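Local coordinates for MgGH51 from Meripilus giganteus, a protein that probably removes terminal alpha-L-arabinofuranosyl residues from arabinose-containing polysaccharides by hydrolysis, as a GH51 alpha-L-arabinofuranosidase, in two crystal structures: PDB 6ZPZ (chain A, 1.71 Å), residues Tyr397-Tyr402 and Tyr425-Tyr430; PDB 6ZPY (chain B, 1.27 Å), residues Tyr397-Tyr402 and Tyr425-Tyr430. Both blocks share one frame: the second was fitted to the first on N, CA, C and O of the twelve residues, RMSD 0.14 Å. Numbering follows each deposited sequence.

Structure 1 (6ZPZ); sequences YDVHVY and YFEGEY. With LX5 ([(1~{S},2~{S},3~{S},4~{S})-2-(hydroxymethyl)-3,4-bis(oxidanyl)cyclopentyl] hydrogen sulfate), chain C.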
loop_
_atom_site.group_PDB
_atom_site.type_symbol
_atom_site.label_atom_id
_atom_site.label_comp_id
_atom_site.label_asym_id
_atom_site.label_seq_id
_atom_site.Cartn_x
_atom_site.Cartn_y
_atom_site.Cartn_z
ATOM N N TYR A 397 -13.161 -15.377 -7.386
ATOM C CA TYR A 397 -13.507 -14.018 -7.810
ATOM C C TYR A 397 -13.058 -13.004 -6.763
ATOM O O TYR A 397 -13.067 -13.277 -5.551
ATOM C CB TYR A 397 -15.007 -13.873 -8.022
ATOM C CG TYR A 397 -15.475 -14.319 -9.383
ATOM C CD1 TYR A 397 -15.421 -13.445 -10.468
ATOM C CD2 TYR A 397 -15.997 -15.589 -9.585
ATOM C CE1 TYR A 397 -15.891 -13.815 -11.714
ATOM C CE2 TYR A 397 -16.471 -15.971 -10.831
ATOM C CZ TYR A 397 -16.427 -15.074 -11.886
ATOM O OH TYR A 397 -16.916 -15.447 -13.105
ATOM N N ASP A 398 -12.660 -11.850 -7.280
ATOM C CA ASP A 398 -12.356 -10.637 -6.497
ATOM C C ASP A 398 -13.615 -9.787 -6.550
ATOM O O ASP A 398 -13.992 -9.331 -7.635
ATOM C CB ASP A 398 -11.111 -9.894 -6.983
ATOM C CG ASP A 398 -10.789 -8.667 -6.166
ATOM O OD1 ASP A 398 -11.499 -8.429 -5.185
ATOM O OD2 ASP A 398 -9.880 -7.904 -6.570
ATOM N N VAL A 399 -14.220 -9.591 -5.397
ATOM C CA VAL A 399 -15.498 -8.845 -5.216
ATOM C C VAL A 399 -15.186 -7.503 -4.567
ATOM O O VAL A 399 -14.524 -7.477 -3.506
ATOM C CB VAL A 399 -16.519 -9.642 -4.379
ATOM C CG1 VAL A 399 -17.843 -8.868 -4.283
ATOM C CG2 VAL A 399 -16.732 -11.043 -4.940
ATOM N N HIS A 400 -15.618 -6.440 -5.226
ATOM C CA HIS A 400 -15.423 -5.033 -4.818
ATOM C C HIS A 400 -16.746 -4.408 -4.377
ATOM O O HIS A 400 -17.760 -4.593 -5.079
ATOM C CB HIS A 400 -14.808 -4.250 -5.978
ATOM C CG HIS A 400 -13.426 -4.695 -6.311
ATOM N ND1 HIS A 400 -12.633 -4.007 -7.211
ATOM C CD2 HIS A 400 -12.668 -5.711 -5.840
ATOM C CE1 HIS A 400 -11.465 -4.586 -7.301
ATOM N NE2 HIS A 400 -11.457 -5.654 -6.479
ATOM N N VAL A 401 -16.709 -3.622 -3.302
ATOM C CA VAL A 401 -17.877 -2.801 -2.943
ATOM C C VAL A 401 -17.415 -1.599 -2.142
ATOM O O VAL A 401 -16.737 -1.753 -1.112
ATOM C CB VAL A 401 -18.979 -3.608 -2.236
ATOM C CG1 VAL A 401 -18.550 -4.235 -0.925
ATOM C CG2 VAL A 401 -20.219 -2.749 -2.032
ATOM N N TYR A 402 -17.771 -0.449 -2.670
ATOM C CA TYR A 402 -17.780 0.850 -1.965
ATOM C C TYR A 402 -19.236 1.198 -1.675
ATOM O O TYR A 402 -20.073 1.147 -2.603
ATOM C CB TYR A 402 -17.050 1.881 -2.811
ATOM C CG TYR A 402 -15.553 1.715 -2.815
ATOM C CD1 TYR A 402 -14.867 1.369 -1.663
ATOM C CD2 TYR A 402 -14.821 1.930 -3.967
ATOM C CE1 TYR A 402 -13.498 1.258 -1.667
ATOM C CE2 TYR A 402 -13.442 1.819 -3.985
ATOM C CZ TYR A 402 -12.783 1.455 -2.827
ATOM O OH TYR A 402 -11.427 1.390 -2.792
ATOM N N TYR A 425 -13.895 -16.604 -2.629
ATOM C CA TYR A 425 -14.148 -15.185 -2.879
ATOM C C TYR A 425 -13.136 -14.372 -2.086
ATOM O O TYR A 425 -12.880 -14.667 -0.928
ATOM C CB TYR A 425 -15.615 -14.871 -2.599
ATOM C CG TYR A 425 -16.548 -15.591 -3.537
ATOM C CD1 TYR A 425 -16.862 -15.055 -4.776
ATOM C CD2 TYR A 425 -17.027 -16.851 -3.240
ATOM C CE1 TYR A 425 -17.708 -15.713 -5.649
ATOM C CE2 TYR A 425 -17.837 -17.542 -4.122
ATOM C CZ TYR A 425 -18.172 -16.973 -5.332
ATOM O OH TYR A 425 -18.982 -17.656 -6.181
ATOM N N PHE A 426 -12.594 -13.386 -2.771
ATOM C CA PHE A 426 -11.656 -12.366 -2.270
ATOM C C PHE A 426 -12.406 -11.048 -2.251
ATOM O O PHE A 426 -12.745 -10.509 -3.333
ATOM C CB PHE A 426 -10.426 -12.316 -3.173
ATOM C CG PHE A 426 -9.420 -11.232 -2.895
ATOM C CD1 PHE A 426 -9.257 -10.685 -1.628
ATOM C CD2 PHE A 426 -8.607 -10.769 -3.921
ATOM C CE1 PHE A 426 -8.298 -9.708 -1.408
ATOM C CE2 PHE A 426 -7.637 -9.814 -3.701
ATOM C CZ PHE A 426 -7.489 -9.272 -2.442
ATOM N N GLU A 427 -12.681 -10.534 -1.057
ATOM C CA GLU A 427 -13.278 -9.194 -0.963
ATOM C C GLU A 427 -12.124 -8.200 -1.060
ATOM O O GLU A 427 -11.693 -7.710 -0.028
ATOM C CB GLU A 427 -14.095 -9.036 0.307
ATOM C CG GLU A 427 -15.021 -7.838 0.227
ATOM C CD GLU A 427 -16.382 -8.094 -0.372
ATOM O OE1 GLU A 427 -16.714 -9.258 -0.591
ATOM O OE2 GLU A 427 -17.068 -7.116 -0.672
ATOM N N GLY A 428 -11.680 -7.906 -2.283
ATOM C CA GLY A 428 -10.331 -7.380 -2.533
ATOM C C GLY A 428 -10.296 -5.871 -2.452
ATOM O O GLY A 428 -9.180 -5.303 -2.395
ATOM N N GLU A 429 -11.467 -5.246 -2.442
ATOM C CA GLU A 429 -11.575 -3.779 -2.364
ATOM C C GLU A 429 -12.911 -3.433 -1.735
ATOM O O GLU A 429 -13.973 -3.641 -2.393
ATOM C CB GLU A 429 -11.474 -3.218 -3.774
ATOM C CG GLU A 429 -11.401 -1.743 -3.783
ATOM C CD GLU A 429 -11.634 -1.221 -5.164
ATOM O OE1 GLU A 429 -10.652 -0.744 -5.762
ATOM O OE2 GLU A 429 -12.808 -1.274 -5.632
ATOM N N TYR A 430 -12.896 -2.994 -0.482
ATOM C CA TYR A 430 -14.149 -2.594 0.191
ATOM C C TYR A 430 -13.845 -1.478 1.166
ATOM O O TYR A 430 -12.719 -1.378 1.659
ATOM C CB TYR A 430 -14.848 -3.809 0.810
ATOM C CG TYR A 430 -14.251 -4.361 2.070
ATOM C CD1 TYR A 430 -13.193 -5.247 2.025
ATOM C CD2 TYR A 430 -14.716 -3.998 3.320
ATOM C CE1 TYR A 430 -12.664 -5.812 3.167
ATOM C CE2 TYR A 430 -14.184 -4.524 4.482
ATOM C CZ TYR A 430 -13.147 -5.440 4.414
ATOM O OH TYR A 430 -12.611 -5.968 5.547
HETATM C C1 LX5 C . -10.889 1.349 -6.859
HETATM C C2 LX5 C . -10.853 -0.104 -7.271
HETATM C C6 LX5 C . -9.083 2.495 -5.359
HETATM C C5 LX5 C . -9.439 1.814 -6.686
HETATM C C3 LX5 C . -9.499 -0.392 -7.850
HETATM C C4 LX5 C . -8.628 0.588 -7.067
HETATM O O7 LX5 C . -9.175 1.598 -4.246
HETATM O O8 LX5 C . -7.603 1.160 -7.883
HETATM O O9 LX5 C . -9.146 -1.782 -7.764
HETATM O O10 LX5 C . -11.455 1.842 -8.069
HETATM S S11 LX5 C . -12.453 2.948 -8.050
HETATM O O12 LX5 C . -11.513 3.908 -7.476
HETATM O O13 LX5 C . -12.961 3.308 -9.372
HETATM O O14 LX5 C . -13.569 2.427 -7.207
#
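E429 holds CG anti to the backbone N (chi1 -173°), and its extended chain passes H400 and Y402 to reach the ligand LX5. Its OE1 is covalently bonded to LX5 C2 at 1.7 Å, consistent with the role of nucleophile in this retaining family. E429 CB makes a CH-pi contact over the H400 ring, 3.4 Å from its centroid. E429 CD stands 3.5 Å from Y402 OH. That hydroxyl hydrogen-bonds LX5 O7 at 2.7 Å. H400 ND1 hydrogen-bonds E351 OE2. V401 N hydrogen-bonds E429 O at 2.9 Å, and V399 N hydrogen-bonds F426 O at 2.7 Å. Segments 397-402 and 425-430 are neighbouring parallel strands, joined by a beta-alpha-beta crossover through helix 405-410. They belong to the eight-stranded barrel expected of the family. The ligand lies by their C-terminal ends, also hydrogen-bonded to E23, N231 and N350.

What differs
The sharpest difference is the first torsion of E429(A) against E429(B). Chi1 is -173° in E429(A) and -62° in E429(B), while the CA atoms coincide within the error. CG is anti to the backbone N in E429(A) and anti to the carbonyl carbon in E429(B). The CD atoms stand 1.7 Å apart after superposition, and E429(B) leaves the places of CD and OE2 of E429(A).

The bound groups differ at the same place. In structure 1, E429(A) OE1 is covalently bonded to C2 of LX5, which fixes the end of this side chain. In structure 2 the site holds alpha-L-arabinofuranose, and E429(B) OE2 accepts a hydrogen bond from its O2 at 2.8 Å. The turn of the glutamate may reflect this change of partner, though two crystals differ in more than one thing.

The turned carboxylate still lies beside the same two side chains. E429(A) OE2 is 3.2 Å from H400(A) ND1, and E429(B) OE2 is 3.4 Å from H400(B) ND1. The distance from E429(A) CD to Y402(A) OH is 3.5 Å, as is that from E429(B) CD to Y402(B) OH. H400(A) and H400(B) keep their place, as do D398(A) and D398(B). The backbone hydrogen bond from V401(A) N to E429(A) O is also found from V401(B) N to E429(B) O.

Y402(A) and Y402(B) differ in place within one rotamer. Their OH atoms stand 1.4 Å apart after superposition. The hydroxyl meets a ligand oxygen in each case: Y402(A) OH hydrogen-bonds O7 of LX5, and Y402(B) OH hydrogen-bonds O5 of the arabinofuranose.

Structure 2 (6ZPY); sequences YDVHVY and YFEGEY. With AHR (alpha-L-arabinofuranose), chain D.
With CG anti to the carbonyl carbon and beside the backbone N (chi1 -62°), E429 runs in an extended chain past H400 and Y402 to the arabinofuranose AHR. Its OE2 accepts a hydrogen bond from AHR O2 at 2.8 Å. E429 CG makes a CH-pi contact over the H400 ring, 3.7 Å from its centroid. E429 CD stands 3.5 Å from Y402 OH. That hydroxyl hydrogen-bonds AHR O5 at 2.8 Å. H400 ND1 hydrogen-bonds E351 OE2. V401 N hydrogen-bonds E429 O at 2.9 Å, and V399 N hydrogen-bonds F426 O at 2.7 Å. The sugar is also hydrogen-bonded to E23, N231 and N350. This is consistent with a sugar-binding active site, with the arabinofuranose probably at the place of the released product.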
loop_
_atom_site.group_PDB
_atom_site.type_symbol
_atom_site.label_atom_id
_atom_site.label_comp_id
_atom_site.label_asym_id
_atom_site.label_seq_id
_atom_site.Cartn_x
_atom_site.Cartn_y
_atom_site.Cartn_z
ATOM N N TYR B 397 -13.130 -15.436 -7.322
ATOM C CA TYR B 397 -13.549 -14.108 -7.808
ATOM C C TYR B 397 -13.115 -13.067 -6.790
ATOM O O TYR B 397 -13.157 -13.323 -5.602
ATOM C CB TYR B 397 -15.060 -14.048 -7.927
ATOM C CG TYR B 397 -15.581 -14.519 -9.256
ATOM C CD1 TYR B 397 -15.469 -13.709 -10.366
ATOM C CD2 TYR B 397 -16.173 -15.770 -9.427
ATOM C CE1 TYR B 397 -15.981 -14.071 -11.586
ATOM C CE2 TYR B 397 -16.674 -16.154 -10.650
ATOM C CZ TYR B 397 -16.571 -15.309 -11.732
ATOM O OH TYR B 397 -17.084 -15.702 -12.935
ATOM N N ASP B 398 -12.753 -11.912 -7.319
ATOM C CA ASP B 398 -12.447 -10.715 -6.517
ATOM C C ASP B 398 -13.686 -9.830 -6.575
ATOM O O ASP B 398 -14.104 -9.414 -7.676
ATOM C CB ASP B 398 -11.202 -9.980 -7.058
ATOM C CG ASP B 398 -10.892 -8.733 -6.255
ATOM O OD1 ASP B 398 -11.596 -8.512 -5.254
ATOM O OD2 ASP B 398 -9.953 -7.989 -6.663
ATOM N N VAL B 399 -14.267 -9.591 -5.422
ATOM C CA VAL B 399 -15.500 -8.808 -5.253
ATOM C C VAL B 399 -15.120 -7.478 -4.604
ATOM O O VAL B 399 -14.487 -7.486 -3.545
ATOM C CB VAL B 399 -16.532 -9.589 -4.414
ATOM C CG1 VAL B 399 -17.831 -8.813 -4.278
ATOM C CG2 VAL B 399 -16.774 -11.010 -4.951
ATOM N N HIS B 400 -15.544 -6.392 -5.229
ATOM C CA HIS B 400 -15.305 -5.043 -4.694
ATOM C C HIS B 400 -16.625 -4.375 -4.362
ATOM O O HIS B 400 -17.561 -4.465 -5.159
ATOM C CB HIS B 400 -14.623 -4.140 -5.730
ATOM C CG HIS B 400 -13.312 -4.620 -6.198
ATOM N ND1 HIS B 400 -12.599 -4.016 -7.240
ATOM C CD2 HIS B 400 -12.569 -5.673 -5.819
ATOM C CE1 HIS B 400 -11.477 -4.682 -7.441
ATOM N NE2 HIS B 400 -11.431 -5.693 -6.581
ATOM N N VAL B 401 -16.661 -3.641 -3.253
ATOM C CA VAL B 401 -17.841 -2.829 -2.927
ATOM C C VAL B 401 -17.439 -1.593 -2.139
ATOM O O VAL B 401 -16.753 -1.683 -1.145
ATOM C CB VAL B 401 -18.943 -3.625 -2.221
ATOM C CG1 VAL B 401 -18.514 -4.137 -0.867
ATOM C CG2 VAL B 401 -20.188 -2.773 -2.091
ATOM N N TYR B 402 -17.920 -0.480 -2.655
ATOM C CA TYR B 402 -17.852 0.842 -2.004
ATOM C C TYR B 402 -19.277 1.283 -1.739
ATOM O O TYR B 402 -20.076 1.314 -2.681
ATOM C CB TYR B 402 -17.096 1.796 -2.898
ATOM C CG TYR B 402 -15.661 1.415 -3.100
ATOM C CD1 TYR B 402 -14.713 1.563 -2.110
ATOM C CD2 TYR B 402 -15.248 0.844 -4.281
ATOM C CE1 TYR B 402 -13.385 1.257 -2.324
ATOM C CE2 TYR B 402 -13.936 0.472 -4.492
ATOM C CZ TYR B 402 -12.991 0.712 -3.524
ATOM O OH TYR B 402 -11.698 0.393 -3.726
ATOM N N TYR B 425 -13.852 -16.591 -2.582
ATOM C CA TYR B 425 -14.125 -15.174 -2.844
ATOM C C TYR B 425 -13.115 -14.336 -2.074
ATOM O O TYR B 425 -12.833 -14.581 -0.890
ATOM C CB TYR B 425 -15.560 -14.837 -2.485
ATOM C CG TYR B 425 -16.523 -15.602 -3.344
ATOM C CD1 TYR B 425 -16.856 -15.104 -4.586
ATOM C CD2 TYR B 425 -16.945 -16.877 -3.020
ATOM C CE1 TYR B 425 -17.674 -15.816 -5.442
ATOM C CE2 TYR B 425 -17.763 -17.586 -3.869
ATOM C CZ TYR B 425 -18.146 -17.053 -5.077
ATOM O OH TYR B 425 -18.943 -17.755 -5.924
ATOM N N PHE B 426 -12.625 -13.356 -2.788
ATOM C CA PHE B 426 -11.656 -12.357 -2.294
ATOM C C PHE B 426 -12.414 -11.043 -2.265
ATOM O O PHE B 426 -12.826 -10.581 -3.342
ATOM C CB PHE B 426 -10.489 -12.323 -3.256
ATOM C CG PHE B 426 -9.458 -11.232 -3.033
ATOM C CD1 PHE B 426 -9.206 -10.729 -1.787
ATOM C CD2 PHE B 426 -8.693 -10.785 -4.085
ATOM C CE1 PHE B 426 -8.171 -9.808 -1.587
ATOM C CE2 PHE B 426 -7.682 -9.882 -3.906
ATOM C CZ PHE B 426 -7.420 -9.401 -2.642
ATOM N N GLU B 427 -12.607 -10.452 -1.089
ATOM C CA GLU B 427 -13.225 -9.114 -1.047
ATOM C C GLU B 427 -12.050 -8.134 -1.193
ATOM O O GLU B 427 -11.549 -7.622 -0.186
ATOM C CB GLU B 427 -13.984 -8.902 0.232
ATOM C CG GLU B 427 -14.940 -7.744 0.107
ATOM C CD GLU B 427 -16.285 -8.076 -0.498
ATOM O OE1 GLU B 427 -16.579 -9.272 -0.699
ATOM O OE2 GLU B 427 -17.086 -7.134 -0.715
ATOM N N GLY B 428 -11.592 -7.915 -2.412
ATOM C CA GLY B 428 -10.264 -7.337 -2.602
ATOM C C GLY B 428 -10.264 -5.830 -2.458
ATOM O O GLY B 428 -9.167 -5.258 -2.347
ATOM N N GLU B 429 -11.426 -5.219 -2.510
ATOM C CA GLU B 429 -11.601 -3.794 -2.196
ATOM C C GLU B 429 -12.947 -3.609 -1.538
ATOM O O GLU B 429 -13.963 -3.985 -2.111
ATOM C CB GLU B 429 -11.607 -2.941 -3.472
ATOM C CG GLU B 429 -10.327 -2.995 -4.249
ATOM C CD GLU B 429 -10.343 -2.221 -5.549
ATOM O OE1 GLU B 429 -11.138 -1.251 -5.656
ATOM O OE2 GLU B 429 -9.565 -2.597 -6.429
ATOM N N TYR B 430 -12.969 -3.072 -0.341
ATOM C CA TYR B 430 -14.232 -2.603 0.236
ATOM C C TYR B 430 -13.938 -1.423 1.153
ATOM O O TYR B 430 -12.835 -1.363 1.752
ATOM C CB TYR B 430 -14.958 -3.730 0.959
ATOM C CG TYR B 430 -14.264 -4.285 2.175
ATOM C CD1 TYR B 430 -13.235 -5.193 2.071
ATOM C CD2 TYR B 430 -14.674 -3.938 3.445
ATOM C CE1 TYR B 430 -12.589 -5.694 3.191
ATOM C CE2 TYR B 430 -14.035 -4.415 4.576
ATOM C CZ TYR B 430 -13.000 -5.313 4.460
ATOM O OH TYR B 430 -12.465 -5.819 5.607
HETATM O O5 AHR D . -9.424 1.829 -4.492
HETATM C C5 AHR D . -9.599 2.783 -5.601
HETATM C C4 AHR D . -10.122 2.227 -6.947
HETATM O O4 AHR D . -11.396 1.540 -6.771
HETATM C C3 AHR D . -9.282 1.119 -7.513
HETATM O O3 AHR D . -8.108 1.475 -8.209
HETATM C C2 AHR D . -10.290 0.343 -8.445
HETATM O O2 AHR D . -9.779 -0.982 -8.675
HETATM C C1 AHR D . -11.666 0.529 -7.776
HETATM O O1 AHR D . -12.410 1.203 -8.833
#